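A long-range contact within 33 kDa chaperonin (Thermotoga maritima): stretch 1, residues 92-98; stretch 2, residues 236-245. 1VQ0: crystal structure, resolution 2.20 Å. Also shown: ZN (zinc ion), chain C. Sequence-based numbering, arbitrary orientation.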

# COMPACT_ATOMS: atom_id res chain seq x y z
N GLU A 92 4.45 1.89 22.66
CA GLU A 92 4.82 2.53 23.94
C GLU A 92 4.09 3.87 24.16
O GLU A 92 4.51 4.69 24.98
CB GLU A 92 6.34 2.78 24.05
CG GLU A 92 7.26 1.70 23.50
CD GLU A 92 7.55 1.92 22.01
OE1 GLU A 92 8.08 3.01 21.66
OE2 GLU A 92 7.22 1.01 21.20
N PHE A 93 3.03 4.09 23.39
CA PHE A 93 2.13 5.22 23.56
C PHE A 93 2.84 6.56 23.30
O PHE A 93 2.47 7.61 23.88
CB PHE A 93 1.49 5.17 24.96
CG PHE A 93 0.58 4.00 25.16
CD1 PHE A 93 -0.70 4.00 24.63
CD2 PHE A 93 1.00 2.88 25.86
CE1 PHE A 93 -1.54 2.93 24.81
CE2 PHE A 93 0.15 1.77 26.07
CZ PHE A 93 -1.13 1.81 25.53
N THR A 94 3.85 6.55 22.43
CA THR A 94 4.46 7.80 22.01
C THR A 94 4.09 8.17 20.57
O THR A 94 3.61 7.35 19.80
CB THR A 94 6.01 7.81 22.18
OG1 THR A 94 6.63 6.98 21.18
CG2 THR A 94 6.43 7.25 23.54
N VAL A 95 4.30 9.43 20.23
CA VAL A 95 4.05 9.91 18.89
C VAL A 95 5.17 10.85 18.40
O VAL A 95 5.91 11.42 19.17
CB VAL A 95 2.70 10.65 18.70
CG1 VAL A 95 1.57 9.74 19.00
CG2 VAL A 95 2.60 11.90 19.57
N ARG A 96 5.25 10.99 17.10
CA ARG A 96 6.04 12.03 16.49
C ARG A 96 5.48 12.24 15.09
O ARG A 96 4.72 11.43 14.59
CB ARG A 96 7.52 11.65 16.46
CG ARG A 96 7.82 10.32 15.73
CD ARG A 96 9.32 10.04 15.62
NE ARG A 96 9.58 8.85 14.86
CZ ARG A 96 10.77 8.36 14.56
NH1 ARG A 96 11.88 9.01 14.91
NH2 ARG A 96 10.84 7.24 13.84
N GLY A 97 5.88 13.32 14.46
CA GLY A 97 5.23 13.78 13.24
C GLY A 97 5.82 15.04 12.65
O GLY A 97 6.64 15.70 13.28
N TYR A 98 5.44 15.35 11.42
CA TYR A 98 5.96 16.50 10.67
C TYR A 98 5.07 16.77 9.43
O TYR A 98 4.28 15.90 9.01
CB TYR A 98 7.41 16.28 10.25
CG TYR A 98 7.66 15.16 9.21
CD1 TYR A 98 7.92 13.87 9.61
CD2 TYR A 98 7.69 15.44 7.83
CE1 TYR A 98 8.15 12.83 8.66
CE2 TYR A 98 7.92 14.42 6.87
CZ TYR A 98 8.13 13.11 7.31
OH TYR A 98 8.41 12.09 6.41
N THR A 236 -6.00 3.44 30.90
CA THR A 236 -5.40 4.73 30.58
C THR A 236 -3.91 4.64 30.27
O THR A 236 -3.21 3.76 30.73
CB THR A 236 -5.56 5.73 31.75
OG1 THR A 236 -4.86 5.24 32.88
CG2 THR A 236 -6.98 5.83 32.22
N ALA A 237 -3.42 5.54 29.45
CA ALA A 237 -1.98 5.65 29.30
C ALA A 237 -1.59 7.09 28.99
O ALA A 237 -2.38 7.88 28.53
CB ALA A 237 -1.50 4.74 28.21
N GLU A 238 -0.33 7.39 29.18
CA GLU A 238 0.22 8.72 28.89
C GLU A 238 0.75 8.74 27.48
O GLU A 238 1.54 7.87 27.09
CB GLU A 238 1.34 8.98 29.87
CG GLU A 238 1.83 10.40 30.00
CD GLU A 238 2.84 10.55 31.16
OE1 GLU A 238 2.77 9.75 32.13
OE2 GLU A 238 3.71 11.48 31.07
N ILE A 239 0.30 9.70 26.69
CA ILE A 239 0.81 9.90 25.29
C ILE A 239 1.94 10.91 25.39
O ILE A 239 1.75 11.95 26.04
CB ILE A 239 -0.31 10.40 24.34
CG1 ILE A 239 -1.48 9.41 24.32
CG2 ILE A 239 0.22 10.65 22.91
CD1 ILE A 239 -1.17 8.06 23.70
N LYS A 240 3.10 10.60 24.82
CA LYS A 240 4.22 11.55 24.87
C LYS A 240 4.78 11.74 23.49
O LYS A 240 4.86 10.79 22.72
CB LYS A 240 5.40 11.06 25.75
CG LYS A 240 5.10 10.32 27.08
CD LYS A 240 5.29 11.14 28.31
CE LYS A 240 6.61 10.86 29.07
NZ LYS A 240 6.52 9.92 30.27
N TYR A 241 5.18 12.99 23.18
CA TYR A 241 5.96 13.24 21.99
C TYR A 241 7.32 12.59 22.22
O TYR A 241 7.98 12.85 23.23
CB TYR A 241 6.09 14.75 21.68
CG TYR A 241 6.39 15.04 20.24
CD1 TYR A 241 7.68 14.99 19.77
CD2 TYR A 241 5.37 15.25 19.34
CE1 TYR A 241 7.95 15.21 18.44
CE2 TYR A 241 5.61 15.45 18.01
CZ TYR A 241 6.91 15.44 17.56
OH TYR A 241 7.18 15.65 16.22
N LYS A 242 7.77 11.75 21.28
CA LYS A 242 9.10 11.18 21.41
C LYS A 242 9.70 10.81 20.06
O LYS A 242 9.03 10.27 19.22
CB LYS A 242 9.08 9.97 22.34
CG LYS A 242 10.41 9.78 23.06
CD LYS A 242 10.49 8.44 23.77
CE LYS A 242 11.95 8.03 24.00
NZ LYS A 242 12.07 7.33 25.28
N CYS A 243 11.00 11.09 19.92
CA CYS A 243 11.81 10.73 18.79
C CYS A 243 13.02 9.87 19.27
O CYS A 243 13.33 9.88 20.42
CB CYS A 243 12.32 11.98 18.10
SG CYS A 243 12.97 11.69 16.47
N ASP A 244 13.63 9.09 18.38
CA ASP A 244 14.73 8.21 18.67
C ASP A 244 16.01 8.75 17.99
O ASP A 244 17.02 8.07 17.97
CB ASP A 244 14.46 6.75 18.20
CG ASP A 244 14.38 6.62 16.67
OD1 ASP A 244 14.34 7.64 16.01
OD2 ASP A 244 14.37 5.55 16.04
N CYS A 245 15.98 9.93 17.41
CA CYS A 245 17.22 10.47 16.89
C CYS A 245 18.20 10.77 18.04
O CYS A 245 17.83 10.94 19.20
CB CYS A 245 16.99 11.72 16.08
SG CYS A 245 16.51 13.18 17.05
ZN ZN C . 14.37 13.52 16.12
O HOH W 1 4.34 7.14 26.76
O HOH W 2 6.97 8.30 18.77

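The guanidinium of R96 reaches a zinc-bound sulfur of the second stretch. The ion is bound by C243 SG at 2.3 Å and C245 SG at 2.4 Å, with two further ligand atoms from elsewhere in the structure, and R96 NH1 makes a weak hydrogen bond of 3.3 Å to the metal-bound sulfur, C243 SG, which lies at the edge of the guanidinium near its plane. The same nitrogen forms a salt bridge with D244, NH1 to OD1 at 3.0 Å, although the bent N-H...O angle of 130° makes its hydrogen-bond component weak. An arginine suits this position because its positive charge lies near both a carboxylate and a zinc-bound thiolate. With chi1 p and chi2 and chi3 both t, the side chain is extended beyond CB, which carries the charged group to the loop, while its NE and NH2 are hydrogen-bonded elsewhere in the structure. Within the loop itself, C245 N makes a weak hydrogen bond to C243 SG at 3.6 Å, which adds to the polar surroundings of the sulfur.

Upstream of this site the stretches join as parallel strands, with T94 bridged to K240 and V95 to Y241. Three backbone hydrogen bonds form the ladder: K240 N to F93 O at 3.2 Å, V95 N to K240 O at 2.9 Å, and K242 N to V95 O at 2.8 Å. The last is the shortest and straightest, with an angle of 167°. CA-H...O contacts accompany them, including I239 CA to F93 O at 3.2 Å and T94 CA to K240 O at 3.1 Å.

The two faces of this short sheet differ in character. V95 and Y241 lie on one face, where V95 CG2 is 4.4 Å from Y241 CD2 and V95 CG1 is 4.2 Å from I239 CG2; V95 packs against both I239 and Y241, and all three residues are buried. On the other face are T94 and K240. T94 CB packs 3.8 Å from K242 CB, and a water links the two stretches, 2.8 Å from T94 OG1 and donating to K242 O at 2.9 Å. Both lysines are exposed, and the ends of their side chains lead away from the first stretch.

Y241 combines apolar packing with a polar tip. Its ring lies against the backbone of the first stretch, with R96 CA over one face, 4.0 Å from the ring centroid, and its hydroxyl accepts a hydrogen bond from G97 N, 3.2 Å from Y241 OH. G97 has no side chain, and its backbone lies close to that hydroxyl, with G97 O 3.0 Å from Y241 OH.

At the other end, F93 points toward the second stretch. A237 CB sits almost squarely over its ring, 3.6 Å from the centroid of the F93 ring and 6° off the normal, a CH-pi contact that the small alanine methyl makes at close range. I239 CD1 lies at the ring edge, 4.1 Å from F93 CB. Altogether the contact buries 621 Å², summed over both stretches.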